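Local coordinates for glycosyl hydrolases family 31 family protein (Aspergillus niger, PDB 6DRU) that catalyses the release of alpha-xylose from the non-reducing terminal glucose of xyloglucan oligosaccharides, as a family 31 glycoside hydrolase, at residues Glu404-Asn409 and Tyr414-Pro419; Leu422-Tyr427 and Thr431-Gly436; Thr678-Asn683 and Gly707-Leu712. All blocks are in the same frame, centred on the assembly; numbering follows the deposited sequence.

Interaction 1: residues Glu404-Asn409 and Tyr414-Pro419. With BGC (beta-D-glucopyranose), chain F.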
loop_
_atom_site.group_PDB
_atom_site.type_symbol
_atom_site.label_atom_id
_atom_site.label_comp_id
_atom_site.label_asym_id
_atom_site.label_seq_id
_atom_site.Cartn_x
_atom_site.Cartn_y
_atom_site.Cartn_z
ATOM N N GLU A 404 -21.665 8.309 -12.165
ATOM C CA GLU A 404 -22.488 7.534 -11.251
ATOM C C GLU A 404 -21.639 6.926 -10.144
ATOM O O GLU A 404 -20.408 6.867 -10.230
ATOM C CB GLU A 404 -23.250 6.426 -11.990
ATOM C CG GLU A 404 -24.069 6.916 -13.171
ATOM C CD GLU A 404 -25.346 7.614 -12.747
ATOM O OE1 GLU A 404 -25.681 7.570 -11.544
ATOM O OE2 GLU A 404 -26.014 8.209 -13.618
ATOM N N ALA A 405 -22.318 6.471 -9.094
ATOM C CA ALA A 405 -21.675 5.816 -7.963
ATOM C C ALA A 405 -21.412 4.339 -8.214
ATOM O O ALA A 405 -21.026 3.622 -7.286
ATOM C CB ALA A 405 -22.524 5.988 -6.702
ATOM N N TYR A 406 -21.632 3.873 -9.440
ATOM C CA TYR A 406 -21.354 2.502 -9.830
ATOM C C TYR A 406 -20.559 2.502 -11.126
ATOM O O TYR A 406 -20.648 3.437 -11.927
ATOM C CB TYR A 406 -22.648 1.693 -10.003
ATOM C CG TYR A 406 -23.729 2.425 -10.769
ATOM C CD1 TYR A 406 -23.760 2.409 -12.157
ATOM C CD2 TYR A 406 -24.720 3.135 -10.102
ATOM C CE1 TYR A 406 -24.748 3.079 -12.859
ATOM C CE2 TYR A 406 -25.711 3.808 -10.793
ATOM C CZ TYR A 406 -25.720 3.775 -12.171
ATOM O OH TYR A 406 -26.704 4.442 -12.863
ATOM N N GLU A 407 -19.775 1.450 -11.321
ATOM C CA GLU A 407 -19.004 1.299 -12.544
ATOM C C GLU A 407 -19.830 0.586 -13.611
ATOM O O GLU A 407 -20.931 0.091 -13.357
ATOM C CB GLU A 407 -17.705 0.538 -12.271
ATOM C CG GLU A 407 -16.526 1.429 -11.916
ATOM C CD GLU A 407 -16.015 2.226 -13.103
ATOM O OE1 GLU A 407 -16.433 1.940 -14.246
ATOM O OE2 GLU A 407 -15.194 3.142 -12.894
ATOM N N ASN A 408 -19.282 0.556 -14.828
ATOM C CA ASN A 408 -19.908 -0.117 -15.968
ATOM C C ASN A 408 -21.237 0.543 -16.329
ATOM O O ASN A 408 -22.263 -0.118 -16.506
ATOM C CB ASN A 408 -20.078 -1.616 -15.705
ATOM C CG ASN A 408 -18.768 -2.296 -15.356
ATOM O OD1 ASN A 408 -17.884 -2.439 -16.203
ATOM N ND2 ASN A 408 -18.632 -2.713 -14.101
ATOM N N ASN A 409 -21.209 1.870 -16.423
ATOM C CA ASN A 409 -22.400 2.627 -16.772
ATOM C C ASN A 409 -22.920 2.208 -18.143
ATOM O O ASN A 409 -22.165 1.768 -19.014
ATOM C CB ASN A 409 -22.095 4.126 -16.754
ATOM C CG ASN A 409 -23.347 4.979 -16.760
ATOM O OD1 ASN A 409 -24.458 4.470 -16.620
ATOM N ND2 ASN A 409 -23.172 6.287 -16.920
ATOM N N TYR A 414 -28.168 -5.166 -13.183
ATOM C CA TYR A 414 -27.513 -6.233 -12.434
ATOM C C TYR A 414 -25.999 -6.064 -12.463
ATOM O O TYR A 414 -25.334 -6.162 -11.425
ATOM C CB TYR A 414 -27.911 -7.600 -12.995
ATOM C CG TYR A 414 -27.349 -8.764 -12.204
ATOM C CD1 TYR A 414 -26.083 -9.271 -12.472
ATOM C CD2 TYR A 414 -28.081 -9.347 -11.178
ATOM C CE1 TYR A 414 -25.564 -10.325 -11.744
ATOM C CE2 TYR A 414 -27.571 -10.404 -10.446
ATOM C CZ TYR A 414 -26.313 -10.890 -10.733
ATOM O OH TYR A 414 -25.801 -11.941 -10.007
ATOM N N ILE A 415 -25.437 -5.821 -13.649
ATOM C CA ILE A 415 -23.996 -5.618 -13.767
ATOM C C ILE A 415 -23.571 -4.356 -13.028
ATOM O O ILE A 415 -22.551 -4.342 -12.326
ATOM C CB ILE A 415 -23.586 -5.573 -15.251
ATOM C CG1 ILE A 415 -23.776 -6.945 -15.897
ATOM C CG2 ILE A 415 -22.147 -5.105 -15.401
ATOM C CD1 ILE A 415 -23.554 -6.947 -17.390
ATOM N N GLU A 416 -24.349 -3.278 -13.168
ATOM C CA GLU A 416 -24.042 -2.037 -12.463
ATOM C C GLU A 416 -24.045 -2.231 -10.953
ATOM O O GLU A 416 -23.289 -1.561 -10.240
ATOM C CB GLU A 416 -25.041 -0.946 -12.853
ATOM C CG GLU A 416 -24.860 -0.397 -14.259
ATOM C CD GLU A 416 -26.004 0.507 -14.679
ATOM O OE1 GLU A 416 -27.079 0.433 -14.049
ATOM O OE2 GLU A 416 -25.828 1.291 -15.636
ATOM N N SER A 417 -24.875 -3.144 -10.447
ATOM C CA SER A 417 -24.967 -3.386 -9.014
ATOM C C SER A 417 -23.828 -4.244 -8.479
ATOM O O SER A 417 -23.639 -4.295 -7.258
ATOM C CB SER A 417 -26.308 -4.039 -8.679
ATOM O OG SER A 417 -26.412 -5.326 -9.263
ATOM N N ILE A 418 -23.080 -4.918 -9.348
ATOM C CA ILE A 418 -21.920 -5.690 -8.886
ATOM C C ILE A 418 -20.887 -4.731 -8.309
ATOM O O ILE A 418 -20.509 -3.749 -8.980
ATOM C CB ILE A 418 -21.325 -6.515 -10.039
ATOM C CG1 ILE A 418 -22.395 -7.416 -10.654
ATOM C CG2 ILE A 418 -20.158 -7.355 -9.546
ATOM C CD1 ILE A 418 -21.934 -8.146 -11.892
ATOM N N PRO A 419 -20.396 -4.954 -7.089
ATOM C CA PRO A 419 -19.561 -3.945 -6.409
ATOM C C PRO A 419 -18.142 -3.865 -6.963
ATOM O O PRO A 419 -17.157 -4.149 -6.275
ATOM C CB PRO A 419 -19.598 -4.424 -4.952
ATOM C CG PRO A 419 -19.761 -5.899 -5.051
ATOM C CD PRO A 419 -20.658 -6.125 -6.235
HETATM C C2 BGC F . -28.342 5.416 -16.157
HETATM C C3 BGC F . -27.154 6.169 -15.667
HETATM C C4 BGC F . -26.681 7.155 -16.751
HETATM C C5 BGC F . -27.833 7.993 -17.231
HETATM C C6 BGC F . -27.382 8.870 -18.390
HETATM C C1 BGC F . -29.392 6.418 -16.562
HETATM O O2 BGC F . -28.857 4.553 -15.118
HETATM O O3 BGC F . -26.143 5.275 -15.367
HETATM O O4 BGC F . -25.687 8.003 -16.222
HETATM O O5 BGC F . -28.890 7.163 -17.673
HETATM O O6 BGC F . -28.510 9.336 -19.098
HETATM O O HOH W 1 -20.440 -2.076 -11.802
#

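Interaction 2: residues Leu422-Tyr427 and Thr431-Gly436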
loop_
_atom_site.group_PDB
_atom_site.type_symbol
_atom_site.label_atom_id
_atom_site.label_comp_id
_atom_site.label_asym_id
_atom_site.label_seq_id
_atom_site.Cartn_x
_atom_site.Cartn_y
_atom_site.Cartn_z
ATOM N N LEU A 422 -14.757 1.722 -7.200
ATOM C CA LEU A 422 -14.628 2.971 -7.934
ATOM C C LEU A 422 -13.152 3.272 -8.191
ATOM O O LEU A 422 -12.302 3.010 -7.333
ATOM C CB LEU A 422 -15.284 4.111 -7.162
ATOM C CG LEU A 422 -16.812 4.019 -7.100
ATOM C CD1 LEU A 422 -17.408 5.217 -6.375
ATOM C CD2 LEU A 422 -17.399 3.884 -8.500
ATOM N N PRO A 423 -12.815 3.824 -9.357
ATOM C CA PRO A 423 -11.412 3.855 -9.790
ATOM C C PRO A 423 -10.629 4.997 -9.154
ATOM O O PRO A 423 -11.076 6.147 -9.139
ATOM C CB PRO A 423 -11.519 4.032 -11.308
ATOM C CG PRO A 423 -12.780 4.814 -11.484
ATOM C CD PRO A 423 -13.719 4.380 -10.380
ATOM N N ASN A 424 -9.447 4.668 -8.628
ATOM C CA ASN A 424 -8.466 5.670 -8.213
ATOM C C ASN A 424 -7.563 5.945 -9.411
ATOM O O ASN A 424 -6.482 5.374 -9.568
ATOM C CB ASN A 424 -7.678 5.184 -7.004
ATOM C CG ASN A 424 -6.712 6.229 -6.478
ATOM O OD1 ASN A 424 -6.794 7.405 -6.836
ATOM N ND2 ASN A 424 -5.786 5.804 -5.626
ATOM N N VAL A 425 -8.026 6.847 -10.275
ATOM C CA VAL A 425 -7.394 7.075 -11.570
ATOM C C VAL A 425 -6.187 7.993 -11.429
ATOM O O VAL A 425 -5.991 8.633 -10.389
ATOM C CB VAL A 425 -8.404 7.654 -12.579
ATOM C CG1 VAL A 425 -9.624 6.758 -12.679
ATOM C CG2 VAL A 425 -8.806 9.059 -12.174
ATOM N N ASN A 426 -5.375 8.064 -12.482
ATOM C CA ASN A 426 -4.246 8.982 -12.553
ATOM C C ASN A 426 -4.668 10.274 -13.240
ATOM O O ASN A 426 -5.221 10.243 -14.344
ATOM C CB ASN A 426 -3.080 8.353 -13.319
ATOM C CG ASN A 426 -2.172 7.524 -12.435
ATOM O OD1 ASN A 426 -2.031 7.798 -11.245
ATOM N ND2 ASN A 426 -1.538 6.512 -13.018
ATOM N N TYR A 427 -4.406 11.402 -12.586
ATOM C CA TYR A 427 -4.569 12.722 -13.177
ATOM C C TYR A 427 -3.207 13.395 -13.291
ATOM O O TYR A 427 -2.196 12.902 -12.783
ATOM C CB TYR A 427 -5.507 13.606 -12.347
ATOM C CG TYR A 427 -6.949 13.161 -12.317
ATOM C CD1 TYR A 427 -7.691 13.051 -13.487
ATOM C CD2 TYR A 427 -7.579 12.874 -11.113
ATOM C CE1 TYR A 427 -9.014 12.651 -13.459
ATOM C CE2 TYR A 427 -8.899 12.475 -11.072
ATOM C CZ TYR A 427 -9.614 12.368 -12.247
ATOM O OH TYR A 427 -10.932 11.970 -12.209
ATOM N N THR A 431 -3.859 11.806 -7.940
ATOM C CA THR A 431 -4.755 10.681 -8.147
ATOM C C THR A 431 -6.170 11.069 -7.740
ATOM O O THR A 431 -6.416 12.147 -7.196
ATOM C CB THR A 431 -4.291 9.452 -7.359
ATOM O OG1 THR A 431 -4.353 9.728 -5.954
ATOM C CG2 THR A 431 -2.865 9.084 -7.743
ATOM N N GLN A 432 -7.114 10.172 -8.032
ATOM C CA GLN A 432 -8.498 10.408 -7.636
ATOM C C GLN A 432 -8.619 10.574 -6.125
ATOM O O GLN A 432 -9.412 11.391 -5.645
ATOM C CB GLN A 432 -9.385 9.263 -8.127
ATOM C CG GLN A 432 -10.849 9.400 -7.745
ATOM C CD GLN A 432 -11.536 10.542 -8.464
ATOM O OE1 GLN A 432 -11.100 10.970 -9.532
ATOM N NE2 GLN A 432 -12.618 11.043 -7.882
ATOM N N LEU A 433 -7.838 9.810 -5.357
ATOM C CA LEU A 433 -7.922 9.900 -3.902
ATOM C C LEU A 433 -7.279 11.171 -3.362
ATOM O O LEU A 433 -7.655 11.641 -2.282
ATOM C CB LEU A 433 -7.277 8.672 -3.260
ATOM C CG LEU A 433 -8.053 7.366 -3.436
ATOM C CD1 LEU A 433 -7.512 6.282 -2.517
ATOM C CD2 LEU A 433 -9.532 7.598 -3.188
ATOM N N SER A 434 -6.313 11.741 -4.084
ATOM C CA SER A 434 -5.567 12.888 -3.580
ATOM C C SER A 434 -6.047 14.227 -4.121
ATOM O O SER A 434 -5.810 15.254 -3.476
ATOM C CB SER A 434 -4.074 12.731 -3.900
ATOM O OG SER A 434 -3.856 12.643 -5.298
ATOM N N VAL A 435 -6.712 14.248 -5.276
ATOM C CA VAL A 435 -7.041 15.506 -5.939
ATOM C C VAL A 435 -8.369 15.373 -6.679
ATOM O O VAL A 435 -8.776 16.276 -7.420
ATOM C CB VAL A 435 -5.896 15.932 -6.882
ATOM C CG1 VAL A 435 -5.989 15.215 -8.224
ATOM C CG2 VAL A 435 -5.869 17.444 -7.064
ATOM N N GLY A 436 -9.067 14.252 -6.460
ATOM C CA GLY A 436 -10.250 13.942 -7.251
ATOM C C GLY A 436 -11.344 14.990 -7.181
ATOM O O GLY A 436 -12.044 15.227 -8.169
#

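Interaction 3: residues Thr678-Asn683 and Gly707-Leu712. With NAG (2-acetamido-2-deoxy-beta-D-glucopyranose), chain K.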
loop_
_atom_site.group_PDB
_atom_site.type_symbol
_atom_site.label_atom_id
_atom_site.label_comp_id
_atom_site.label_asym_id
_atom_site.label_seq_id
_atom_site.Cartn_x
_atom_site.Cartn_y
_atom_site.Cartn_z
ATOM N N THR A 678 -48.180 39.355 2.695
ATOM C CA THR A 678 -49.280 39.495 1.749
ATOM C C THR A 678 -49.275 38.297 0.813
ATOM O O THR A 678 -48.281 38.050 0.123
ATOM C CB THR A 678 -49.163 40.792 0.950
ATOM O OG1 THR A 678 -49.132 41.910 1.846
ATOM C CG2 THR A 678 -50.337 40.939 -0.006
ATOM N N TYR A 679 -50.379 37.555 0.795
ATOM C CA TYR A 679 -50.497 36.423 -0.113
ATOM C C TYR A 679 -50.590 36.917 -1.552
ATOM O O TYR A 679 -51.283 37.894 -1.848
ATOM C CB TYR A 679 -51.714 35.576 0.247
ATOM C CG TYR A 679 -51.716 34.210 -0.395
ATOM C CD1 TYR A 679 -50.671 33.320 -0.178
ATOM C CD2 TYR A 679 -52.770 33.797 -1.198
ATOM C CE1 TYR A 679 -50.665 32.068 -0.759
ATOM C CE2 TYR A 679 -52.776 32.545 -1.781
ATOM C CZ TYR A 679 -51.722 31.683 -1.558
ATOM O OH TYR A 679 -51.725 30.435 -2.135
ATOM N N TRP A 680 -49.874 36.235 -2.449
ATOM C CA TRP A 680 -49.730 36.729 -3.815
ATOM C C TRP A 680 -51.050 36.691 -4.573
ATOM O O TRP A 680 -51.353 37.607 -5.345
ATOM C CB TRP A 680 -48.669 35.914 -4.552
ATOM C CG TRP A 680 -48.337 36.443 -5.912
ATOM C CD1 TRP A 680 -48.947 36.123 -7.093
ATOM C CD2 TRP A 680 -47.308 37.386 -6.236
ATOM N NE1 TRP A 680 -48.362 36.811 -8.130
ATOM C CE2 TRP A 680 -47.353 37.593 -7.630
ATOM C CE3 TRP A 680 -46.354 38.077 -5.482
ATOM C CZ2 TRP A 680 -46.480 38.461 -8.284
ATOM C CZ3 TRP A 680 -45.488 38.939 -6.133
ATOM C CH2 TRP A 680 -45.557 39.123 -7.520
ATOM N N TRP A 681 -51.848 35.644 -4.370
ATOM C CA TRP A 681 -53.011 35.412 -5.216
ATOM C C TRP A 681 -54.286 36.059 -4.693
ATOM O O TRP A 681 -55.206 36.304 -5.482
ATOM C CB TRP A 681 -53.229 33.908 -5.392
ATOM C CG TRP A 681 -51.998 33.214 -5.872
ATOM C CD1 TRP A 681 -51.215 32.353 -5.164
ATOM C CD2 TRP A 681 -51.382 33.351 -7.159
ATOM N NE1 TRP A 681 -50.161 31.930 -5.933
ATOM C CE2 TRP A 681 -50.239 32.529 -7.163
ATOM C CE3 TRP A 681 -51.691 34.083 -8.310
ATOM C CZ2 TRP A 681 -49.404 32.417 -8.272
ATOM C CZ3 TRP A 681 -50.861 33.971 -9.409
ATOM C CH2 TRP A 681 -49.730 33.145 -9.383
ATOM N N THR A 682 -54.368 36.340 -3.394
ATOM C CA THR A 682 -55.548 36.966 -2.818
ATOM C C THR A 682 -55.291 38.369 -2.289
ATOM O O THR A 682 -56.251 39.059 -1.929
ATOM C CB THR A 682 -56.112 36.102 -1.680
ATOM O OG1 THR A 682 -55.255 36.193 -0.536
ATOM C CG2 THR A 682 -56.216 34.648 -2.115
ATOM N N ASN A 683 -54.030 38.802 -2.224
ATOM C CA ASN A 683 -53.643 40.104 -1.682
ATOM C C ASN A 683 -54.038 40.266 -0.218
ATOM O O ASN A 683 -54.063 41.387 0.299
ATOM C CB ASN A 683 -54.214 41.255 -2.515
ATOM C CG ASN A 683 -53.487 41.433 -3.825
ATOM O OD1 ASN A 683 -52.260 41.356 -3.883
ATOM N ND2 ASN A 683 -54.240 41.673 -4.889
ATOM N N GLY A 707 -43.506 43.883 2.130
ATOM C CA GLY A 707 -43.636 45.145 1.439
ATOM C C GLY A 707 -44.689 45.059 0.343
ATOM O O GLY A 707 -45.493 44.126 0.271
ATOM N N SER A 708 -44.676 46.070 -0.518
ATOM C CA SER A 708 -45.616 46.116 -1.627
ATOM C C SER A 708 -45.110 45.280 -2.797
ATOM O O SER A 708 -43.903 45.115 -2.999
ATOM C CB SER A 708 -45.852 47.557 -2.078
ATOM O OG SER A 708 -46.303 47.600 -3.421
ATOM N N ARG A 709 -46.055 44.750 -3.574
ATOM C CA ARG A 709 -45.681 43.946 -4.731
ATOM C C ARG A 709 -45.044 44.807 -5.810
ATOM O O ARG A 709 -44.113 44.370 -6.498
ATOM C CB ARG A 709 -46.907 43.234 -5.299
ATOM C CG ARG A 709 -46.654 42.593 -6.655
ATOM C CD ARG A 709 -47.938 42.381 -7.433
ATOM N NE ARG A 709 -48.814 41.399 -6.812
ATOM C CZ ARG A 709 -49.627 40.602 -7.496
ATOM N NH1 ARG A 709 -49.666 40.673 -8.820
ATOM N NH2 ARG A 709 -50.392 39.730 -6.857
ATOM N N GLU A 710 -45.518 46.044 -5.958
ATOM C CA GLU A 710 -45.030 46.895 -7.031
ATOM C C GLU A 710 -43.595 47.348 -6.785
ATOM O O GLU A 710 -42.886 47.669 -7.745
ATOM C CB GLU A 710 -45.977 48.087 -7.208
ATOM C CG GLU A 710 -45.617 49.036 -8.339
ATOM C CD GLU A 710 -44.877 50.263 -7.861
ATOM O OE1 GLU A 710 -44.549 50.334 -6.656
ATOM O OE2 GLU A 710 -44.629 51.160 -8.696
ATOM N N GLU A 711 -43.144 47.356 -5.527
ATOM C CA GLU A 711 -41.755 47.703 -5.241
ATOM C C GLU A 711 -40.817 46.545 -5.554
ATOM O O GLU A 711 -39.746 46.752 -6.136
ATOM C CB GLU A 711 -41.579 48.090 -3.774
ATOM C CG GLU A 711 -42.763 48.754 -3.123
ATOM C CD GLU A 711 -42.565 48.906 -1.627
ATOM O OE1 GLU A 711 -41.860 49.849 -1.209
ATOM O OE2 GLU A 711 -43.093 48.064 -0.870
ATOM N N LEU A 712 -41.196 45.324 -5.169
ATOM C CA LEU A 712 -40.350 44.172 -5.459
ATOM C C LEU A 712 -40.267 43.911 -6.955
ATOM O O LEU A 712 -39.217 43.486 -7.450
ATOM C CB LEU A 712 -40.860 42.940 -4.701
ATOM C CG LEU A 712 -42.010 42.075 -5.224
ATOM C CD1 LEU A 712 -41.506 40.956 -6.127
ATOM C CD2 LEU A 712 -42.804 41.503 -4.060
HETATM C C1 NAG K . -53.474 41.890 -6.102
HETATM C C2 NAG K . -54.541 41.654 -7.145
HETATM C C3 NAG K . -53.982 41.726 -8.516
HETATM C C4 NAG K . -53.211 43.016 -8.706
HETATM C C5 NAG K . -52.202 43.201 -7.592
HETATM C C6 NAG K . -51.533 44.551 -7.720
HETATM C C7 NAG K . -56.516 40.302 -6.568
HETATM C C8 NAG K . -57.347 41.560 -6.425
HETATM N N2 NAG K . -55.145 40.386 -6.923
HETATM O O3 NAG K . -55.033 41.605 -9.448
HETATM O O4 NAG K . -52.537 42.981 -9.942
HETATM O O5 NAG K . -52.854 43.126 -6.348
HETATM O O6 NAG K . -50.636 44.733 -6.648
HETATM O O7 NAG K . -57.023 39.214 -6.379
#

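Interaction 1: residues Glu404-Asn409 and Tyr414-Pro419
The loop 404-409 runs past the C-terminal turn of helix 413-417, and its backbone comes nearest at N408 and E416, whose CA atoms are 5.7 Å apart. Y406 and E416 carry the contact. The chi1 of Y406 is 45°, which places its ring between the directions of its own backbone N and carbonyl carbon. The ring crosses the side chain of E416 at a slant, with CD1 and CE1 toward it. Y406 CE1 is 3.4 Å from E416 CD. Ring and carboxylate planes are 42° apart, so the two groups do not stack flat. E416 is extended beyond CG, which brings its carboxylate beside Y406 CE1. Its CG also rests against N408 O. E404 CB sits over the centre of one face of the Y406 ring.

Water 1 bridges the backbones. It lies 2.7 Å from E407 O and 3.1 Å from I415 O. It accepts from N408 ND2 at 3.0 Å. N408 OD1 is held by R363 of the third subunit.

E404, Y406 and N409 hold a bound beta-D-glucopyranose. Its O4 donates to E404 OE2 at 2.6 Å and accepts from N409 ND2 at 3.1 Å, the latter bond fairly straight at 160°. Y406 OH shares a hydrogen bond with O3, whose modelled place is less sure. A galactose touches E416. This is consistent with a xyloglucan product lying along the loop, close to the active site. The Y406 side chain is about 7 Å from that of D487, the probable proton donor. W88 of the second subunit meets the Y406 ring edge-to-face. The loop follows strand 391-394 of the TIM-barrel domain, and N408 and N409 pack on strand 355-357 before the chain enters helix 413-417.

Interaction 2: residues Leu422-Tyr427 and Thr431-Gly436
N424 and L433 meet with their side chains at about a right angle, N424 CG being 3.5 Å from L433 CG. The amide of N424 swings out trans to its own backbone N (chi1 -176°). This brings OD1 to the first turn of helix 432-435, where it accepts from L433 N at 3.0 Å. That N-H stands above the amide plane. N424 ND2 turns to P131 O of the fourth subunit.

The contact lies in the TIM-barrel domain, where strand 425-426 pairs antiparallel with strand 346-347. A single beta bridge joins N426 to T431, and Q432 N donates to V425 O at 3.0 Å. T431 is the N-cap of the helix and forms a capping box with S434: T431 N donates to S434 OG at 2.8 Å, and the return bond from S434 N to T431 OG1 is weak. T431 OG1 also bonds to P131 O of the fourth subunit.

Y427 and Q432 lie side by side and point the same way, ring and amide planes 60° apart. Q432 bends at chi2 (69°) and sets OE1 at the ring edge. Y427 OH donates to it at 2.9 Å, almost in line with the C=O bond. Q432 NE2 is taken by E196. V425 CG2 sits over one face of the Y427 ring.

Interaction 3: residues Thr678-Asn683 and Gly707-Leu712
R709 lays its guanidinium flat on the indole of W680, a stacked cation-pi pair. The pair joins the short helix 709-712 to the turn after strand 677-679. That strand belongs to the antiparallel sheet of the family 31 C-terminal domain, where it pairs with strand 703-705.

R709 CB points toward the turn. CG continues trans to the backbone N (chi1 169°) and reaches the far rim of the indole, 3.7 Å from W680 CH2. CD follows and passes 3.7 Å from O6 of the N-acetylglucosamine. The chain then bends at chi3 (-67°), and NE lies between sugar and ring. CZ sits over the six-membered ring of W680, 4.0 Å from its centroid. The two planes are only 7° apart. On the opposite face of the guanidinium, NAG C5 lies 3.7 Å from CZ. The charged group is thus sandwiched between an aromatic ring and a sugar. NH1 faces NAG O4 at 3.9 Å. NH2 lies over the indole near NE1 and comes to 2.8 Å from W680 O, but the angle is too poor for a hydrogen bond.

L712 adds an apolar touch at the indole edge, CD2 to W680 CZ3 at 4.3 Å. S708 is the N-cap of the helix, its OG accepting from E710 N. S708 and E711 form a capping box, with S708 N donating to E711 OE2. The sugar is itself held by the turn, since N683 ND2 is bonded covalently to NAG C1 at 1.5 Å, an N-glycosidic link.

From the N terminus, interaction 1 comes first: the end of the long loop after strand 391-394 folds back on helix 413-417, closing the four residues 410-413. Interaction 2 opens soon after it and closes another short loop, from strand 425-426 to helix 432-435. The three contacts run in series, and none nests in or crosses another. Interactions 1 and 2 lie in the TIM-barrel domain and touch each other: E407 packs on P423, and A405 on L422. Both also meet the second subunit. Interaction 3 spans a longer excursion, from strand 677-679 to helix 709-712. It lies on the opposite side of the chain's centre, its centre about 50 Å from that of interaction 1.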